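Local atomic coordinates of uncharacterized protein (Sphaerobacter thermophilus, PDB entry 5TGN), a protein that is of unknown function but carries a SnoaL-like domain of the NTF2 clan, a cone-like fold whose members often bind small molecules in a pocket. Residues R16-D21 with A59-I64; G33-P38 with A50-A55; A65-G70 with V75-V80. All coordinates share one frame; numbering follows the deposited sequence.

Contact 1 of 3, residues R16-D21 with A59-I64; sequences RVNGRD and ATTAQI
The C-terminal end of helix 6-18 meets the start of the sheet-edge strand 60-69 in this SnoaL-like fold, where the carboxamide of Asn18 pairs with both backbone polar groups of Thr61. Asn18 OD1 accepts from Thr61 N at 2.6 Å, in the plane of the amide and on a lone pair, while Asn18 ND2 donates to Thr61 O at 3.0 Å with an N-H...O angle of 162°. This second partner lies close to the amide plane, so the two bonds together fix the rotation of the side chain. With CG anti to the carbonyl carbon (chi1 -80°), the carboxamide reaches across to Thr61, with Asn18 OD1 3.4 Å from Thr60 CA. A water adds a further link by donating to Asn18 O and to Ala59 O. With an alanine in place of Asn18, the N-H and C=O of Thr61 would probably lose both partners, leaving the strand start tied to the helix end by little more than the water. Just beyond, a Schellman motif ends the helix, with Arg20 at positive phi and Asp21 N bonded to Arg16 O; Arg16 NH1 also forms a salt bridge to Asp21 OD2. Thr60 is joined by backbone hydrogen bonds to Gln81 of strand 73-81, Thr61 packs on Val80 and on Trp92 of strand 88-97, and Phe85 of the second subunit packs on Thr60.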
loop_
_atom_site.group_PDB
_atom_site.type_symbol
_atom_site.label_atom_id
_atom_site.label_comp_id
_atom_site.label_asym_id
_atom_site.label_seq_id
_atom_site.Cartn_x
_atom_site.Cartn_y
_atom_site.Cartn_z
ATOM N N ARG A 16 -17.162 -4.438 11.794
ATOM C CA ARG A 16 -16.710 -5.799 11.492
ATOM C C ARG A 16 -15.191 -5.871 11.380
ATOM O O ARG A 16 -14.575 -6.835 11.843
ATOM C CB ARG A 16 -17.361 -6.303 10.194
ATOM C CG ARG A 16 -18.856 -6.570 10.264
ATOM C CD ARG A 16 -19.205 -7.564 11.338
ATOM N NE ARG A 16 -19.427 -6.896 12.618
ATOM C CZ ARG A 16 -19.063 -7.382 13.806
ATOM N NH1 ARG A 16 -18.451 -8.564 13.902
ATOM N NH2 ARG A 16 -19.306 -6.670 14.906
ATOM N N VAL A 17 -14.570 -4.848 10.790
ATOM C CA VAL A 17 -13.115 -4.814 10.688
ATOM C C VAL A 17 -12.468 -4.659 12.067
ATOM O O VAL A 17 -11.472 -5.333 12.370
ATOM C CB VAL A 17 -12.690 -3.709 9.705
ATOM C CG1 VAL A 17 -11.203 -3.420 9.837
ATOM C CG2 VAL A 17 -13.023 -4.149 8.296
ATOM N N ASN A 18 -13.041 -3.814 12.947
ATOM C CA ASN A 18 -12.551 -3.768 14.334
ATOM C C ASN A 18 -12.648 -5.121 15.020
ATOM O O ASN A 18 -11.862 -5.417 15.929
ATOM C CB ASN A 18 -13.331 -2.736 15.154
ATOM C CG ASN A 18 -12.847 -1.333 14.905
ATOM O OD1 ASN A 18 -11.646 -1.107 14.836
ATOM N ND2 ASN A 18 -13.766 -0.389 14.753
ATOM N N GLY A 19 -13.620 -5.941 14.632
ATOM C CA GLY A 19 -13.756 -7.263 15.199
ATOM C C GLY A 19 -12.957 -8.333 14.488
ATOM O O GLY A 19 -13.137 -9.514 14.792
ATOM N N ARG A 20 -12.092 -7.951 13.548
ATOM C CA ARG A 20 -11.290 -8.861 12.727
ATOM C C ARG A 20 -12.154 -9.807 11.889
ATOM O O ARG A 20 -11.672 -10.838 11.408
ATOM C CB ARG A 20 -10.307 -9.664 13.589
ATOM C CG ARG A 20 -9.398 -8.806 14.460
ATOM C CD ARG A 20 -7.955 -9.291 14.418
ATOM N NE ARG A 20 -7.420 -9.196 13.065
ATOM C CZ ARG A 20 -6.148 -9.388 12.738
ATOM N NH1 ARG A 20 -5.249 -9.692 13.671
ATOM N NH2 ARG A 20 -5.779 -9.274 11.472
ATOM N N ASP A 21 -13.419 -9.452 11.678
ATOM C CA ASP A 21 -14.429 -10.397 11.211
ATOM C C ASP A 21 -14.500 -10.292 9.694
ATOM O O ASP A 21 -15.336 -9.587 9.136
ATOM C CB ASP A 21 -15.752 -10.103 11.896
ATOM C CG ASP A 21 -16.865 -11.019 11.448
ATOM O OD1 ASP A 21 -16.616 -11.986 10.687
ATOM O OD2 ASP A 21 -18.007 -10.757 11.853
ATOM N N ALA A 59 -5.534 -3.874 14.990
ATOM C CA ALA A 59 -5.697 -2.434 14.867
ATOM C C ALA A 59 -7.091 -2.085 15.348
ATOM O O ALA A 59 -7.987 -2.927 15.345
ATOM C CB ALA A 59 -5.484 -1.976 13.416
ATOM N N THR A 60 -7.274 -0.843 15.785
ATOM C CA THR A 60 -8.611 -0.342 16.054
ATOM C C THR A 60 -8.862 0.892 15.203
ATOM O O THR A 60 -7.971 1.730 15.023
ATOM C CB THR A 60 -8.830 0.002 17.542
ATOM O OG1 THR A 60 -7.990 1.103 17.905
ATOM C CG2 THR A 60 -8.511 -1.186 18.418
ATOM N N THR A 61 -10.077 0.991 14.682
ATOM C CA THR A 61 -10.496 2.061 13.791
ATOM C C THR A 61 -11.519 2.910 14.524
ATOM O O THR A 61 -12.627 2.438 14.792
ATOM C CB THR A 61 -11.108 1.485 12.518
ATOM O OG1 THR A 61 -10.164 0.631 11.866
ATOM C CG2 THR A 61 -11.538 2.603 11.605
ATOM N N ALA A 62 -11.167 4.160 14.825
ATOM C CA ALA A 62 -12.004 5.024 15.649
ATOM C C ALA A 62 -11.955 6.456 15.098
ATOM O O ALA A 62 -11.470 6.703 13.983
ATOM C CB ALA A 62 -11.563 4.949 17.118
ATOM N N GLN A 63 -12.488 7.393 15.892
ATOM C CA GLN A 63 -12.653 8.802 15.513
ATOM C C GLN A 63 -13.230 8.938 14.106
ATOM O O GLN A 63 -12.718 9.680 13.262
ATOM C CB GLN A 63 -11.335 9.563 15.619
ATOM C CG GLN A 63 -10.697 9.573 17.008
ATOM C CD GLN A 63 -9.312 10.183 16.971
ATOM O OE1 GLN A 63 -8.320 9.507 17.242
ATOM N NE2 GLN A 63 -9.234 11.459 16.605
ATOM N N ILE A 64 -14.305 8.193 13.851
ATOM C CA ILE A 64 -14.933 8.216 12.539
ATOM C C ILE A 64 -15.702 9.516 12.359
ATOM O O ILE A 64 -16.529 9.892 13.194
ATOM C CB ILE A 64 -15.849 7.007 12.364
ATOM C CG1 ILE A 64 -15.011 5.722 12.415
ATOM C CG2 ILE A 64 -16.593 7.123 11.036
ATOM C CD1 ILE A 64 -14.189 5.492 11.146
HETATM O O HOH W 1 -10.261 -3.567 17.445
#

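Contact 2 of 3, residues G33-P38 with A50-A55; sequences GEIIAP and AAFIEA
Phe52 of helix 46-54 sets its ring against two aliphatic side chains of strand 33-37. Ala37 CB lies 3.6 Å from Phe52 CE1 and almost as near to Phe52 CZ, approaching the ring obliquely. Ile35 comes from the same side of the ring plane but meets the ring's other long side, its CD1 3.8 Å from Phe52 CD2 and its CG2 4.0 Å from Phe52 CE2, so that both branches of the isoleucine take part. The side chains of Ile35 and Phe52 cross at about a right angle. Alternation along the strand brings Ile35 and Ala37 to the helix side, whereas Ile36 points away from it. On the helix, CG of Phe52 is anti to the backbone N (chi1 169°), which carries the ring across to the strand. In the next shell Ile106 of strand 100-108 touches both Ile35 and Phe52, Tyr13 of helix 6-18 packs on Ile35 and Ile53, and the ring of Tyr43 meets that of Phe52 with their planes about 35° apart. Arg41 of the third subunit makes a cation-pi contact with Phe52 and donates from NH2 to Phe52 O, which places this helix at a subunit interface. A bound glycerol, probably from the crystallisation liquor, lies about 5 Å from the Phe52 side chain. With no directional bond between the segments, shape and apolar burial seat the helix, while the cation-pi and polar partner of Phe52 comes from the third subunit.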
loop_
_atom_site.group_PDB
_atom_site.type_symbol
_atom_site.label_atom_id
_atom_site.label_comp_id
_atom_site.label_asym_id
_atom_site.label_seq_id
_atom_site.Cartn_x
_atom_site.Cartn_y
_atom_site.Cartn_z
ATOM N N GLY A 33 -18.783 -7.452 -5.638
ATOM C CA GLY A 33 -18.294 -6.232 -5.034
ATOM C C GLY A 33 -16.791 -6.309 -4.843
ATOM O O GLY A 33 -16.170 -7.361 -4.995
ATOM N N GLU A 34 -16.181 -5.175 -4.512
ATOM C CA GLU A 34 -14.732 -5.185 -4.432
ATOM C C GLU A 34 -14.208 -4.138 -3.460
ATOM O O GLU A 34 -14.854 -3.120 -3.183
ATOM C CB GLU A 34 -14.112 -4.942 -5.806
ATOM C CG GLU A 34 -14.392 -3.557 -6.311
ATOM C CD GLU A 34 -13.995 -3.370 -7.758
ATOM O OE1 GLU A 34 -13.924 -4.383 -8.497
ATOM O OE2 GLU A 34 -13.767 -2.204 -8.159
ATOM N N ILE A 35 -12.977 -4.376 -3.010
ATOM C CA ILE A 35 -12.190 -3.386 -2.282
ATOM C C ILE A 35 -11.000 -3.003 -3.149
ATOM O O ILE A 35 -10.317 -3.878 -3.698
ATOM C CB ILE A 35 -11.699 -3.925 -0.934
ATOM C CG1 ILE A 35 -12.887 -4.261 -0.030
ATOM C CG2 ILE A 35 -10.778 -2.902 -0.258
ATOM C CD1 ILE A 35 -12.450 -4.818 1.323
ATOM N N ILE A 36 -10.755 -1.706 -3.284
ATOM C CA ILE A 36 -9.543 -1.211 -3.943
ATOM C C ILE A 36 -8.667 -0.646 -2.843
ATOM O O ILE A 36 -9.101 0.243 -2.090
ATOM C CB ILE A 36 -9.845 -0.131 -4.989
ATOM C CG1 ILE A 36 -11.054 -0.525 -5.853
ATOM C CG2 ILE A 36 -8.566 0.170 -5.829
ATOM C CD1 ILE A 36 -11.174 0.303 -7.203
ATOM N N ALA A 37 -7.452 -1.135 -2.749
ATOM C CA ALA A 37 -6.626 -0.751 -1.614
ATOM C C ALA A 37 -5.208 -0.582 -2.128
ATOM O O ALA A 37 -4.936 -0.959 -3.272
ATOM C CB ALA A 37 -6.710 -1.817 -0.505
ATOM N N PRO A 38 -4.283 -0.012 -1.342
ATOM C CA PRO A 38 -2.898 0.134 -1.835
ATOM C C PRO A 38 -2.268 -1.201 -2.209
ATOM O O PRO A 38 -2.493 -2.215 -1.552
ATOM C CB PRO A 38 -2.170 0.758 -0.644
ATOM C CG PRO A 38 -3.220 1.490 0.128
ATOM C CD PRO A 38 -4.476 0.641 -0.035
ATOM N N ALA A 50 -12.440 -11.202 2.133
ATOM C CA ALA A 50 -12.136 -11.801 3.427
ATOM C C ALA A 50 -10.635 -11.911 3.637
ATOM O O ALA A 50 -10.142 -11.645 4.734
ATOM C CB ALA A 50 -12.796 -13.178 3.548
ATOM N N ALA A 51 -9.896 -12.291 2.591
ATOM C CA ALA A 51 -8.448 -12.439 2.704
ATOM C C ALA A 51 -7.786 -11.103 2.992
ATOM O O ALA A 51 -6.880 -11.017 3.833
ATOM C CB ALA A 51 -7.879 -13.042 1.407
ATOM N N PHE A 52 -8.207 -10.048 2.278
ATOM C CA PHE A 52 -7.660 -8.724 2.535
ATOM C C PHE A 52 -7.849 -8.326 3.989
ATOM O O PHE A 52 -6.909 -7.870 4.654
ATOM C CB PHE A 52 -8.318 -7.701 1.605
ATOM C CG PHE A 52 -8.010 -6.273 1.971
ATOM C CD1 PHE A 52 -6.766 -5.706 1.649
ATOM C CD2 PHE A 52 -8.965 -5.492 2.624
ATOM C CE1 PHE A 52 -6.475 -4.353 2.011
ATOM C CE2 PHE A 52 -8.694 -4.152 2.957
ATOM C CZ PHE A 52 -7.449 -3.591 2.630
ATOM N N ILE A 53 -9.067 -8.503 4.508
ATOM C CA ILE A 53 -9.371 -8.083 5.868
ATOM C C ILE A 53 -8.582 -8.896 6.880
ATOM O O ILE A 53 -8.056 -8.344 7.849
ATOM C CB ILE A 53 -10.886 -8.192 6.106
ATOM C CG1 ILE A 53 -11.571 -7.058 5.333
ATOM C CG2 ILE A 53 -11.222 -8.167 7.604
ATOM C CD1 ILE A 53 -13.005 -7.167 5.352
ATOM N N GLU A 54 -8.467 -10.210 6.664
ATOM C CA GLU A 54 -7.702 -11.063 7.565
ATOM C C GLU A 54 -6.207 -10.739 7.546
ATOM O O GLU A 54 -5.509 -11.032 8.520
ATOM C CB GLU A 54 -7.946 -12.540 7.205
ATOM C CG GLU A 54 -9.234 -13.082 7.863
ATOM C CD GLU A 54 -9.893 -14.252 7.112
ATOM O OE1 GLU A 54 -10.952 -14.720 7.596
ATOM O OE2 GLU A 54 -9.378 -14.691 6.048
ATOM N N ALA A 55 -5.703 -10.122 6.477
ATOM C CA ALA A 55 -4.284 -9.782 6.394
ATOM C C ALA A 55 -3.897 -8.537 7.204
ATOM O O ALA A 55 -2.692 -8.271 7.361
ATOM C CB ALA A 55 -3.900 -9.603 4.924
#

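Contact 3 of 3, residues A65-G70 with V75-V80; sequences AERTMG and VLHGVV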
loop_
_atom_site.group_PDB
_atom_site.type_symbol
_atom_site.label_atom_id
_atom_site.label_comp_id
_atom_site.label_asym_id
_atom_site.label_seq_id
_atom_site.Cartn_x
_atom_site.Cartn_y
_atom_site.Cartn_z
ATOM N N ALA A 65 -15.405 10.229 11.285
ATOM C CA ALA A 65 -16.221 11.352 10.862
ATOM C C ALA A 65 -16.914 10.946 9.572
ATOM O O ALA A 65 -16.267 10.475 8.630
ATOM C CB ALA A 65 -15.389 12.621 10.668
ATOM N N GLU A 66 -18.232 11.079 9.558
ATOM C CA GLU A 66 -19.031 10.769 8.381
ATOM C C GLU A 66 -19.008 12.024 7.520
ATOM O O GLU A 66 -19.718 12.988 7.798
ATOM C CB GLU A 66 -20.437 10.334 8.811
ATOM C CG GLU A 66 -20.385 9.545 10.156
ATOM C CD GLU A 66 -21.650 8.736 10.519
ATOM O OE1 GLU A 66 -22.782 9.273 10.409
ATOM O OE2 GLU A 66 -21.498 7.558 10.950
ATOM N N ARG A 67 -18.145 12.035 6.502
ATOM C CA ARG A 67 -17.967 13.222 5.661
ATOM C C ARG A 67 -19.065 13.362 4.607
ATOM O O ARG A 67 -19.474 14.481 4.279
ATOM C CB ARG A 67 -16.608 13.183 4.957
ATOM C CG ARG A 67 -15.424 13.148 5.898
ATOM C CD ARG A 67 -15.265 14.456 6.638
ATOM N NE ARG A 67 -14.006 14.473 7.366
ATOM C CZ ARG A 67 -13.776 15.162 8.480
ATOM N NH1 ARG A 67 -12.577 15.088 9.054
ATOM N NH2 ARG A 67 -14.735 15.908 9.026
ATOM N N THR A 68 -19.505 12.251 4.025
ATOM C CA THR A 68 -20.554 12.228 3.011
ATOM C C THR A 68 -21.494 11.108 3.402
ATOM O O THR A 68 -21.033 10.008 3.726
ATOM C CB THR A 68 -20.013 11.945 1.589
ATOM O OG1 THR A 68 -19.309 13.071 1.069
ATOM C CG2 THR A 68 -21.133 11.565 0.613
HETATM N N MSE A 69 -22.792 11.384 3.389
HETATM C CA MSE A 69 -23.748 10.300 3.488
HETATM C C MSE A 69 -24.955 10.565 2.603
HETATM O O MSE A 69 -25.543 11.655 2.588
HETATM C CB MSE A 69 -24.138 10.068 4.941
HETATM C CG MSE A 69 -25.550 10.443 5.310
HETATM SE SE MSE A 69 -25.739 10.367 7.240
HETATM C CE MSE A 69 -23.927 10.933 7.756
ATOM N N GLY A 70 -25.272 9.552 1.805
ATOM C CA GLY A 70 -26.400 9.594 0.904
ATOM C C GLY A 70 -26.870 8.181 0.662
ATOM O O GLY A 70 -26.316 7.225 1.208
ATOM N N VAL A 75 -18.669 8.549 2.453
ATOM C CA VAL A 75 -17.261 8.768 2.754
ATOM C C VAL A 75 -17.097 8.868 4.264
ATOM O O VAL A 75 -17.690 9.753 4.900
ATOM C CB VAL A 75 -16.722 10.023 2.063
ATOM C CG1 VAL A 75 -15.224 10.213 2.363
ATOM C CG2 VAL A 75 -16.991 9.958 0.556
ATOM N N LEU A 76 -16.273 7.983 4.834
ATOM C CA LEU A 76 -15.851 8.095 6.230
ATOM C C LEU A 76 -14.372 8.454 6.288
ATOM O O LEU A 76 -13.579 7.962 5.483
ATOM C CB LEU A 76 -16.054 6.791 7.007
ATOM C CG LEU A 76 -17.414 6.102 6.928
ATOM C CD1 LEU A 76 -17.344 4.791 7.704
ATOM C CD2 LEU A 76 -18.530 7.035 7.452
ATOM N N HIS A 77 -14.007 9.316 7.234
ATOM C CA HIS A 77 -12.619 9.540 7.605
ATOM C C HIS A 77 -12.414 8.992 9.007
ATOM O O HIS A 77 -13.319 9.062 9.846
ATOM C CB HIS A 77 -12.251 11.020 7.549
ATOM C CG HIS A 77 -12.137 11.554 6.152
ATOM N ND1 HIS A 77 -11.628 12.801 5.869
ATOM C CD2 HIS A 77 -12.453 10.996 4.955
ATOM C CE1 HIS A 77 -11.641 12.993 4.559
ATOM N NE2 HIS A 77 -12.138 11.911 3.982
ATOM N N GLY A 78 -11.244 8.411 9.253
ATOM C CA GLY A 78 -11.033 7.813 10.559
ATOM C C GLY A 78 -9.559 7.697 10.874
ATOM O O GLY A 78 -8.696 8.013 10.052
ATOM N N VAL A 79 -9.280 7.257 12.098
ATOM C CA VAL A 79 -7.920 7.059 12.579
ATOM C C VAL A 79 -7.782 5.576 12.883
ATOM O O VAL A 79 -8.610 5.010 13.603
ATOM C CB VAL A 79 -7.624 7.931 13.824
ATOM C CG1 VAL A 79 -6.190 7.718 14.324
ATOM C CG2 VAL A 79 -7.870 9.392 13.526
ATOM N N VAL A 80 -6.758 4.942 12.332
ATOM C CA VAL A 80 -6.455 3.542 12.630
ATOM C C VAL A 80 -5.236 3.499 13.552
ATOM O O VAL A 80 -4.168 4.006 13.193
ATOM C CB VAL A 80 -6.206 2.730 11.351
ATOM C CG1 VAL A 80 -5.789 1.278 11.709
ATOM C CG2 VAL A 80 -7.467 2.724 10.469
HETATM O O HOH W 2 -10.236 14.105 7.810
#
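Arg67 crosses His77 at about a right angle on the solvent side of this strand pair, its CG 3.7 Å from the centroid of the imidazole and only 10° off the ring normal, a CH-pi contact over the face. A bend at chi2 (-69°) brings the arginine chain over the imidazole. The guanidinium and ring planes stand 89° apart, and Ala65 CB covers one guanidinium face. A water joins Arg67 NH1 to His77 ND1, while His77 NE2 bonds to Glu91 on the next strand. Strands 60-69 and 73-81 form an antiparallel beta hairpin, interrupted here by a classic beta bulge: Arg67 N and Thr68 N both donate to Val75 O, at 2.8 and 3.2 Å, and the register shifts by one. Ala65 and His77 form a hydrogen-bonded pair in which Ala65 N reaches His77 O at 2.8 Å and His77 N returns a bond to Ala65 O at 2.9 Å. In contrast to the exposed Arg67 and its water, Val75 and Leu76 are buried. Val75 CG2 packs 3.8 Å from Thr68 CB; on the opposite face Leu76 CD2 lies 3.9 Å from Glu66 CA, and Leu76 packs against Ala10 and Ile14 of helix 6-18, where the Glu66 carboxylate forms a salt bridge with Arg11.

Overall arrangement
From the N terminus, helix 6-18 leads into contact 1, which closes a long loop by joining 16-21 to 59-64 and ties the helix end to the edge strand. Contact 2 lies wholly within that loop: strand 33-37 runs on through 41-44 to helix 46-54, which folds back and is tied to it. Contact 3 follows in series, closing the short turn of the hairpin 60-69 and 73-81, and shares strand 60-69 with contact 1. Contacts 1 and 3 touch directly, with Ala62 O 2.9 Å from Val79 N; contacts 1 and 2 meet where Val17 packs on Ile53. Contacts 2 and 3, their nearest atoms about 10 Å apart, both reach the same mixed sheet.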